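Local coordinates for protein cysteine hydrolase (Staphylococcus aureus, PDB 6KUA) that probably hydrolyses nicotinamide to nicotinic acid and ammonia, as a zinc-containing nicotinamidase of the isochorismatase-like cysteine hydrolase family, at residues N43-L55 against Y90-K104. Residues are numbered along the deposited sequence; the frame is centred on the assembly and turned at random.
Sequences NYYQDHIFFLMDL and YETIKAQPNVHFIDK
Phe50 and His100, paired across the strands, both carry CG anti to the carbonyl carbon (chi1 -61° and -43°), an arrangement in which their rings lie side by side on one face of the central parallel sheet of the isochorismatase-like alpha/beta fold. They form an offset stack, centroids 4.4 Å apart, and Leu115, Leu118 and Leu119 of helix 115-121 pack against Phe50. The edge of the His100 imidazole serves a second neighbour: NE2 lies 3.2 Å from His48 ND1 in a hydrogen bond whose proton either ring could supply, the two histidines meeting rim to rim.

Strands 48-54 and 99-104 run parallel and in register, 99-104 being an outermost strand within the chain. Alternating N-H...O bonds run from Ile49 N to Asn98 O through to Leu55 N to Lys104 O. On the face of Ile49, Phe51 and Met53, the Tyr90 edge from helix 84-93 meets the Phe51 ring in a T-shaped pair, CD1 of Tyr90 standing 3.7 Å from CE1 of Phe51. Met53 CG meets Phe101 CZ obliquely on this face, while Leu52 CD2 touches Ile102 CG2 at 3.8 Å on the other.

Asp54, whose side chain lies about 3 Å from the zinc ion, faces Lys104 in a long salt bridge; the lysine's stronger partner is Asp10. At the opposite end, Asn98 ND2 donates to the backbone O of Asp47 at 2.8 Å, with that oxygen nearly in the Asn98 amide plane. Gln96 NE2 bonds to Asn98 OD1 and reaches a lone pair of Asn43 OD1 at 2.7 Å, while one water links Asn43 ND2 to Gln96 OE1.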
ATOM      1  N   ASN A  43     -10.392  -2.391  27.398  1.00 28.02           N
ATOM      2  CA  ASN A  43     -11.103  -3.644  27.628  1.00 27.44           C
ATOM      3  C   ASN A  43     -12.435  -3.399  28.321  1.00 34.07           C
ATOM      4  O   ASN A  43     -13.455  -3.995  27.951  1.00 30.26           O
ATOM      5  CB  ASN A  43     -10.228  -4.588  28.452  1.00 31.16           C
ATOM      6  CG  ASN A  43     -10.781  -5.990  28.514  1.00 38.85           C
ATOM      7  OD1 ASN A  43     -10.781  -6.719  27.517  1.00 34.48           O
ATOM      8  ND2 ASN A  43     -11.241  -6.387  29.696  1.00 39.78           N
ATOM      9  N   TYR A  44     -12.450  -2.488  29.300  1.00 31.76           N
ATOM     10  CA  TYR A  44     -13.687  -2.111  29.977  1.00 29.72           C
ATOM     11  C   TYR A  44     -14.809  -1.841  28.987  1.00 35.57           C
ATOM     12  O   TYR A  44     -15.931  -2.335  29.149  1.00 34.21           O
ATOM     13  CB  TYR A  44     -13.448  -0.881  30.854  1.00 25.10           C
ATOM     14  CG  TYR A  44     -14.691  -0.402  31.561  1.00 26.68           C
ATOM     15  CD1 TYR A  44     -15.117  -0.995  32.750  1.00 28.74           C
ATOM     16  CD2 TYR A  44     -15.446   0.638  31.047  1.00 31.47           C
ATOM     17  CE1 TYR A  44     -16.263  -0.564  33.401  1.00 28.67           C
ATOM     18  CE2 TYR A  44     -16.589   1.088  31.698  1.00 33.35           C
ATOM     19  CZ  TYR A  44     -16.991   0.479  32.878  1.00 31.92           C
ATOM     20  OH  TYR A  44     -18.135   0.916  33.510  1.00 31.76           O
ATOM     21  N   TYR A  45     -14.526  -1.057  27.948  1.00 31.76           N
ATOM     22  CA  TYR A  45     -15.534  -0.713  26.951  1.00 33.08           C
ATOM     23  C   TYR A  45     -15.603  -1.724  25.825  1.00 28.61           C
ATOM     24  O   TYR A  45     -16.346  -1.505  24.864  1.00 29.03           O
ATOM     25  CB  TYR A  45     -15.253   0.673  26.360  1.00 28.89           C
ATOM     26  CG  TYR A  45     -15.408   1.791  27.352  1.00 33.44           C
ATOM     27  CD1 TYR A  45     -16.658   2.343  27.611  1.00 32.70           C
ATOM     28  CD2 TYR A  45     -14.311   2.303  28.032  1.00 34.07           C
ATOM     29  CE1 TYR A  45     -16.804   3.360  28.519  1.00 35.93           C
ATOM     30  CE2 TYR A  45     -14.458   3.339  28.951  1.00 29.50           C
ATOM     31  CZ  TYR A  45     -15.702   3.854  29.186  1.00 33.27           C
ATOM     32  OH  TYR A  45     -15.863   4.883  30.085  1.00 41.99           O
ATOM     33  N   GLN A  46     -14.840  -2.811  25.927  1.00 31.05           N
ATOM     34  CA  GLN A  46     -14.680  -3.790  24.857  1.00 34.68           C
ATOM     35  C   GLN A  46     -14.194  -3.132  23.567  1.00 32.22           C
ATOM     36  O   GLN A  46     -14.538  -3.569  22.471  1.00 30.56           O
ATOM     37  CB  GLN A  46     -15.972  -4.580  24.620  1.00 36.49           C
ATOM     38  CG  GLN A  46     -16.378  -5.465  25.801  1.00 42.91           C
ATOM     39  CD  GLN A  46     -15.397  -6.607  26.064  1.00 50.13           C
ATOM     40  OE1 GLN A  46     -14.656  -6.591  27.054  1.00 50.10           O
ATOM     41  NE2 GLN A  46     -15.393  -7.610  25.179  1.00 48.03           N
ATOM     42  N   ASP A  47     -13.408  -2.062  23.694  1.00 31.30           N
ATOM     43  CA  ASP A  47     -12.680  -1.518  22.560  1.00 26.98           C
ATOM     44  C   ASP A  47     -11.556  -2.467  22.151  1.00 23.80           C
ATOM     45  O   ASP A  47     -11.132  -3.343  22.907  1.00 25.42           O
ATOM     46  CB  ASP A  47     -12.107  -0.146  22.898  1.00 27.24           C
ATOM     47  CG  ASP A  47     -13.182   0.936  22.979  1.00 35.37           C
ATOM     48  OD1 ASP A  47     -14.195   0.836  22.254  1.00 34.83           O
ATOM     49  OD2 ASP A  47     -13.012   1.892  23.770  1.00 38.84           O
ATOM     50  N   HIS A  48     -11.067  -2.292  20.933  1.00 25.26           N
ATOM     51  CA  HIS A  48     -10.143  -3.253  20.368  1.00 22.18           C
ATOM     52  C   HIS A  48      -8.710  -2.915  20.741  1.00 22.25           C
ATOM     53  O   HIS A  48      -8.320  -1.748  20.765  1.00 22.85           O
ATOM     54  CB  HIS A  48     -10.324  -3.314  18.855  1.00 20.18           C
ATOM     55  CG  HIS A  48     -11.609  -3.958  18.462  1.00 26.36           C
ATOM     56  ND1 HIS A  48     -11.750  -5.327  18.363  1.00 24.66           N
ATOM     57  CD2 HIS A  48     -12.837  -3.428  18.217  1.00 22.59           C
ATOM     58  CE1 HIS A  48     -13.000  -5.611  18.039  1.00 27.61           C
ATOM     59  NE2 HIS A  48     -13.679  -4.477  17.948  1.00 22.41           N
ATOM     60  N   ILE A  49      -7.934  -3.952  21.046  1.00 24.22           N
ATOM     61  CA  ILE A  49      -6.543  -3.823  21.456  1.00 19.69           C
ATOM     62  C   ILE A  49      -5.708  -4.723  20.561  1.00 21.85           C
ATOM     63  O   ILE A  49      -5.984  -5.923  20.449  1.00 23.37           O
ATOM     64  CB  ILE A  49      -6.330  -4.201  22.935  1.00 22.92           C
ATOM     65  CG1 ILE A  49      -7.276  -3.405  23.837  1.00 23.34           C
ATOM     66  CG2 ILE A  49      -4.901  -3.926  23.328  1.00 21.73           C
ATOM     67  CD1 ILE A  49      -7.836  -4.198  24.989  1.00 22.95           C
ATOM     68  N   PHE A  50      -4.678  -4.147  19.944  1.00 22.20           N
ATOM     69  CA  PHE A  50      -3.796  -4.864  19.029  1.00 19.67           C
ATOM     70  C   PHE A  50      -2.402  -4.874  19.634  1.00 23.80           C
ATOM     71  O   PHE A  50      -1.837  -3.810  19.912  1.00 22.88           O
ATOM     72  CB  PHE A  50      -3.788  -4.217  17.642  1.00 20.21           C
ATOM     73  CG  PHE A  50      -5.134  -4.200  16.965  1.00 19.39           C
ATOM     74  CD1 PHE A  50      -6.120  -3.306  17.363  1.00 21.39           C
ATOM     75  CD2 PHE A  50      -5.404  -5.071  15.910  1.00 25.06           C
ATOM     76  CE1 PHE A  50      -7.373  -3.286  16.743  1.00 20.62           C
ATOM     77  CE2 PHE A  50      -6.652  -5.060  15.270  1.00 23.11           C
ATOM     78  CZ  PHE A  50      -7.637  -4.170  15.682  1.00 24.91           C
ATOM     79  N   PHE A  51      -1.867  -6.074  19.873  1.00 21.98           N
ATOM     80  CA  PHE A  51      -0.482  -6.244  20.283  1.00 23.15           C
ATOM     81  C   PHE A  51       0.346  -6.535  19.035  1.00 25.95           C
ATOM     82  O   PHE A  51       0.124  -7.547  18.360  1.00 25.86           O
ATOM     83  CB  PHE A  51      -0.356  -7.363  21.322  1.00 26.02           C
ATOM     84  CG  PHE A  51      -1.045  -7.055  22.630  1.00 23.17           C
ATOM     85  CD1 PHE A  51      -2.391  -7.318  22.797  1.00 25.22           C
ATOM     86  CD2 PHE A  51      -0.341  -6.488  23.685  1.00 22.21           C
ATOM     87  CE1 PHE A  51      -3.036  -7.026  24.009  1.00 26.26           C
ATOM     88  CE2 PHE A  51      -0.962  -6.198  24.880  1.00 25.30           C
ATOM     89  CZ  PHE A  51      -2.315  -6.467  25.047  1.00 25.93           C
ATOM     90  N   LEU A  52       1.255  -5.618  18.704  1.00 23.90           N
ATOM     91  CA  LEU A  52       2.040  -5.672  17.476  1.00 25.22           C
ATOM     92  C   LEU A  52       3.480  -6.019  17.825  1.00 28.48           C
ATOM     93  O   LEU A  52       4.113  -5.310  18.612  1.00 26.99           O
ATOM     94  CB  LEU A  52       1.970  -4.343  16.732  1.00 24.30           C
ATOM     95  CG  LEU A  52       0.554  -4.152  16.198  1.00 26.38           C
ATOM     96  CD1 LEU A  52      -0.013  -2.805  16.622  1.00 25.65           C
ATOM     97  CD2 LEU A  52       0.564  -4.314  14.691  1.00 31.85           C
ATOM     98  N   MET A  53       3.999  -7.097  17.229  1.00 28.95           N
ATOM     99  CA  MET A  53       5.256  -7.685  17.681  1.00 31.69           C
ATOM    100  C   MET A  53       6.169  -8.060  16.522  1.00 29.49           C
ATOM    101  O   MET A  53       5.771  -8.808  15.628  1.00 25.17           O
ATOM    102  CB  MET A  53       4.985  -8.926  18.534  1.00 34.08           C
ATOM    103  CG  MET A  53       4.203  -8.610  19.800  1.00 34.69           C
ATOM    104  SD  MET A  53       5.249  -7.805  21.019  1.00 53.24           S
ATOM    105  CE  MET A  53       6.792  -8.611  20.631  1.00 39.88           C
ATOM    106  N   ASP A  54       7.391  -7.540  16.563  1.00 30.94           N
ATOM    107  CA  ASP A  54       8.451  -7.943  15.651  1.00 36.87           C
ATOM    108  C   ASP A  54       8.537  -9.460  15.543  1.00 40.15           C
ATOM    109  O   ASP A  54       8.618 -10.169  16.551  1.00 34.79           O
ATOM    110  CB  ASP A  54       9.792  -7.385  16.141  1.00 47.89           C
ATOM    111  CG  ASP A  54      10.278  -6.214  15.306  1.00 58.28           C
ATOM    112  OD1 ASP A  54      10.006  -6.210  14.077  1.00 57.71           O
ATOM    113  OD2 ASP A  54      10.925  -5.299  15.880  1.00 61.11           O
ATOM    114  N   LEU A  55       8.484  -9.950  14.311  1.00 42.42           N
ATOM    115  CA  LEU A  55       8.713 -11.355  14.017  1.00 46.65           C
ATOM    116  C   LEU A  55      10.181 -11.530  13.660  1.00 53.36           C
ATOM    117  O   LEU A  55      10.728 -10.735  12.892  1.00 59.39           O
ATOM    118  CB  LEU A  55       7.822 -11.818  12.862  1.00 41.22           C
ATOM    119  CG  LEU A  55       7.777 -13.329  12.624  1.00 47.68           C
ATOM    120  CD1 LEU A  55       7.840 -14.065  13.948  1.00 47.40           C
ATOM    121  CD2 LEU A  55       6.540 -13.739  11.840  1.00 43.82           C
ATOM    122  N   TYR A  90      -2.203 -10.025  29.232  1.00 31.91           N
ATOM    123  CA  TYR A  90      -2.542 -10.556  27.917  1.00 35.45           C
ATOM    124  C   TYR A  90      -2.976 -12.013  28.004  1.00 37.30           C
ATOM    125  O   TYR A  90      -3.931 -12.419  27.331  1.00 36.86           O
ATOM    126  CB  TYR A  90      -1.355 -10.402  26.961  1.00 31.07           C
ATOM    127  CG  TYR A  90      -1.548 -11.126  25.636  1.00 35.52           C
ATOM    128  CD1 TYR A  90      -2.337 -10.577  24.626  1.00 31.87           C
ATOM    129  CD2 TYR A  90      -0.950 -12.360  25.398  1.00 35.98           C
ATOM    130  CE1 TYR A  90      -2.528 -11.240  23.418  1.00 33.01           C
ATOM    131  CE2 TYR A  90      -1.132 -13.027  24.191  1.00 35.73           C
ATOM    132  CZ  TYR A  90      -1.916 -12.460  23.207  1.00 34.04           C
ATOM    133  OH  TYR A  90      -2.102 -13.109  22.007  1.00 36.50           O
ATOM    134  N   GLU A  91      -2.297 -12.814  28.837  1.00 38.76           N
ATOM    135  CA  GLU A  91      -2.675 -14.219  28.993  1.00 40.82           C
ATOM    136  C   GLU A  91      -4.131 -14.379  29.420  1.00 38.55           C
ATOM    137  O   GLU A  91      -4.794 -15.334  29.003  1.00 44.21           O
ATOM    138  CB  GLU A  91      -1.755 -14.916  30.006  1.00 43.86           C
ATOM    139  CG  GLU A  91      -0.272 -14.913  29.644  1.00 42.21           C
ATOM    140  CD  GLU A  91       0.004 -15.349  28.207  1.00 51.82           C
ATOM    141  OE1 GLU A  91       0.920 -14.764  27.571  1.00 51.83           O
ATOM    142  OE2 GLU A  91      -0.692 -16.271  27.718  1.00 51.02           O
ATOM    143  N   THR A  92      -4.654 -13.459  30.226  1.00 39.73           N
ATOM    144  CA  THR A  92      -6.026 -13.577  30.709  1.00 37.53           C
ATOM    145  C   THR A  92      -7.071 -12.989  29.767  1.00 40.33           C
ATOM    146  O   THR A  92      -8.266 -13.170  30.023  1.00 41.12           O
ATOM    147  CB  THR A  92      -6.188 -12.905  32.081  1.00 37.23           C
ATOM    148  OG1 THR A  92      -6.508 -11.522  31.902  1.00 43.87           O
ATOM    149  CG2 THR A  92      -4.919 -13.029  32.908  1.00 40.13           C
ATOM    150  N   ILE A  93      -6.681 -12.276  28.706  1.00 38.40           N
ATOM    151  CA  ILE A  93      -7.658 -11.692  27.791  1.00 35.92           C
ATOM    152  C   ILE A  93      -7.453 -12.125  26.344  1.00 33.96           C
ATOM    153  O   ILE A  93      -8.253 -11.750  25.481  1.00 32.30           O
ATOM    154  CB  ILE A  93      -7.691 -10.148  27.887  1.00 36.45           C
ATOM    155  CG1 ILE A  93      -6.332  -9.525  27.534  1.00 34.95           C
ATOM    156  CG2 ILE A  93      -8.124  -9.692  29.272  1.00 32.60           C
ATOM    157  CD1 ILE A  93      -6.397  -8.011  27.387  1.00 28.10           C
ATOM    158  N   LYS A  94      -6.440 -12.940  26.056  1.00 33.75           N
ATOM    159  CA  LYS A  94      -6.054 -13.167  24.665  1.00 37.33           C
ATOM    160  C   LYS A  94      -7.114 -13.899  23.842  1.00 40.96           C
ATOM    161  O   LYS A  94      -7.096 -13.789  22.611  1.00 39.21           O
ATOM    162  CB  LYS A  94      -4.735 -13.929  24.603  1.00 36.48           C
ATOM    163  CG  LYS A  94      -4.659 -15.128  25.523  1.00 41.61           C
ATOM    164  CD  LYS A  94      -3.343 -15.857  25.332  1.00 40.32           C
ATOM    165  CE  LYS A  94      -3.523 -17.360  25.408  1.00 46.29           C
ATOM    166  NZ  LYS A  94      -2.212 -18.053  25.496  1.00 45.02           N
ATOM    167  N   ALA A  95      -8.043 -14.625  24.469  1.00 37.94           N
ATOM    168  CA  ALA A  95      -9.097 -15.279  23.698  1.00 36.86           C
ATOM    169  C   ALA A  95     -10.273 -14.361  23.369  1.00 40.65           C
ATOM    170  O   ALA A  95     -11.153 -14.758  22.595  1.00 36.71           O
ATOM    171  CB  ALA A  95      -9.617 -16.511  24.446  1.00 41.74           C
ATOM    172  N   GLN A  96     -10.309 -13.151  23.921  1.00 34.16           N
ATOM    173  CA  GLN A  96     -11.438 -12.268  23.703  1.00 35.26           C
ATOM    174  C   GLN A  96     -11.463 -11.737  22.269  1.00 35.31           C
ATOM    175  O   GLN A  96     -10.416 -11.547  21.643  1.00 33.45           O
ATOM    176  CB  GLN A  96     -11.394 -11.103  24.686  1.00 35.42           C
ATOM    177  CG  GLN A  96     -11.386 -11.536  26.151  1.00 37.15           C
ATOM    178  CD  GLN A  96     -11.390 -10.347  27.101  1.00 41.28           C
ATOM    179  OE1 GLN A  96     -11.293 -10.515  28.317  1.00 40.07           O
ATOM    180  NE2 GLN A  96     -11.498  -9.131  26.544  1.00 31.59           N
ATOM    181  N   PRO A  97     -12.657 -11.467  21.733  1.00 33.33           N
ATOM    182  CA  PRO A  97     -12.744 -11.009  20.342  1.00 37.73           C
ATOM    183  C   PRO A  97     -12.229  -9.589  20.130  1.00 34.77           C
ATOM    184  O   PRO A  97     -11.966  -9.218  18.982  1.00 30.66           O
ATOM    185  CB  PRO A  97     -14.247 -11.118  20.034  1.00 36.82           C
ATOM    186  CG  PRO A  97     -14.907 -10.911  21.364  1.00 36.21           C
ATOM    187  CD  PRO A  97     -13.985 -11.555  22.371  1.00 35.89           C
ATOM    188  N   ASN A  98     -12.077  -8.791  21.189  1.00 33.20           N
ATOM    189  CA  ASN A  98     -11.546  -7.441  21.075  1.00 29.08           C
ATOM    190  C   ASN A  98     -10.035  -7.373  21.270  1.00 27.34           C
ATOM    191  O   ASN A  98      -9.503  -6.274  21.443  1.00 25.32           O
ATOM    192  CB  ASN A  98     -12.250  -6.500  22.071  1.00 27.64           C
ATOM    193  CG  ASN A  98     -11.924  -6.816  23.527  1.00 32.65           C
ATOM    194  OD1 ASN A  98     -11.986  -7.970  23.954  1.00 30.62           O
ATOM    195  ND2 ASN A  98     -11.601  -5.778  24.306  1.00 25.60           N
ATOM    196  N   VAL A  99      -9.333  -8.507  21.227  1.00 27.47           N
ATOM    197  CA  VAL A  99      -7.897  -8.579  21.484  1.00 26.39           C
ATOM    198  C   VAL A  99      -7.233  -9.279  20.308  1.00 27.90           C
ATOM    199  O   VAL A  99      -7.652 -10.373  19.917  1.00 29.52           O
ATOM    200  CB  VAL A  99      -7.578  -9.327  22.793  1.00 30.08           C
ATOM    201  CG1 VAL A  99      -6.081  -9.533  22.940  1.00 30.79           C
ATOM    202  CG2 VAL A  99      -8.142  -8.575  23.988  1.00 28.05           C
ATOM    203  N   HIS A 100      -6.196  -8.658  19.751  1.00 23.29           N
ATOM    204  CA  HIS A 100      -5.543  -9.172  18.551  1.00 23.73           C
ATOM    205  C   HIS A 100      -4.035  -9.129  18.704  1.00 23.64           C
ATOM    206  O   HIS A 100      -3.471  -8.224  19.332  1.00 22.60           O
ATOM    207  CB  HIS A 100      -5.924  -8.380  17.304  1.00 25.79           C
ATOM    208  CG  HIS A 100      -7.380  -8.056  17.232  1.00 29.04           C
ATOM    209  ND1 HIS A 100      -8.254  -8.742  16.417  1.00 31.41           N
ATOM    210  CD2 HIS A 100      -8.122  -7.140  17.897  1.00 24.89           C
ATOM    211  CE1 HIS A 100      -9.470  -8.248  16.569  1.00 34.12           C
ATOM    212  NE2 HIS A 100      -9.418  -7.280  17.467  1.00 30.84           N
ATOM    213  N   PHE A 101      -3.393 -10.115  18.090  1.00 25.00           N
ATOM    214  CA  PHE A 101      -1.948 -10.247  18.100  1.00 26.45           C
ATOM    215  C   PHE A 101      -1.494 -10.348  16.656  1.00 27.71           C
ATOM    216  O   PHE A 101      -1.951 -11.228  15.923  1.00 26.98           O
ATOM    217  CB  PHE A 101      -1.518 -11.471  18.902  1.00 26.64           C
ATOM    218  CG  PHE A 101      -0.073 -11.460  19.281  1.00 27.75           C
ATOM    219  CD1 PHE A 101       0.896 -11.817  18.357  1.00 28.51           C
ATOM    220  CD2 PHE A 101       0.318 -11.092  20.562  1.00 30.00           C
ATOM    221  CE1 PHE A 101       2.246 -11.821  18.705  1.00 35.08           C
ATOM    222  CE2 PHE A 101       1.656 -11.086  20.921  1.00 30.43           C
ATOM    223  CZ  PHE A 101       2.624 -11.462  19.990  1.00 33.14           C
ATOM    224  N   ILE A 102      -0.612  -9.446  16.248  1.00 26.95           N
ATOM    225  CA  ILE A 102      -0.247  -9.281  14.850  1.00 26.60           C
ATOM    226  C   ILE A 102       1.273  -9.310  14.774  1.00 24.03           C
ATOM    227  O   ILE A 102       1.934  -8.535  15.473  1.00 26.27           O
ATOM    228  CB  ILE A 102      -0.803  -7.963  14.281  1.00 30.92           C
ATOM    229  CG1 ILE A 102      -2.333  -8.031  14.191  1.00 30.53           C
ATOM    230  CG2 ILE A 102      -0.173  -7.628  12.932  1.00 29.00           C
ATOM    231  CD1 ILE A 102      -2.934  -6.904  13.419  1.00 30.14           C
ATOM    232  N   ASP A 103       1.822 -10.223  13.962  1.00 28.12           N
ATOM    233  CA  ASP A 103       3.252 -10.238  13.661  1.00 28.42           C
ATOM    234  C   ASP A 103       3.569  -9.225  12.572  1.00 22.50           C
ATOM    235  O   ASP A 103       2.840  -9.112  11.583  1.00 29.89           O
ATOM    236  CB  ASP A 103       3.714 -11.617  13.175  1.00 31.72           C
ATOM    237  CG  ASP A 103       3.454 -12.720  14.169  1.00 40.30           C
ATOM    238  OD1 ASP A 103       3.739 -12.549  15.381  1.00 41.72           O
ATOM    239  OD2 ASP A 103       2.983 -13.786  13.719  1.00 45.45           O
ATOM    240  N   LYS A 104       4.661  -8.496  12.747  1.00 21.82           N
ATOM    241  CA  LYS A 104       5.092  -7.509  11.768  1.00 24.30           C
ATOM    242  C   LYS A 104       6.552  -7.759  11.416  1.00 27.63           C
ATOM    243  O   LYS A 104       7.301  -8.331  12.211  1.00 30.56           O
ATOM    244  CB  LYS A 104       4.905  -6.065  12.280  1.00 26.86           C
ATOM    245  CG  LYS A 104       5.730  -5.680  13.504  1.00 25.47           C
ATOM    246  CD  LYS A 104       5.313  -4.296  13.981  1.00 25.69           C
ATOM    247  CE  LYS A 104       6.065  -3.840  15.218  1.00 30.18           C
ATOM    248  NZ  LYS A 104       7.426  -3.334  14.917  1.00 28.56           N
TER
HETATM  249  O   HOH W   1     -12.676  -8.951  30.192  1.00 44.09           O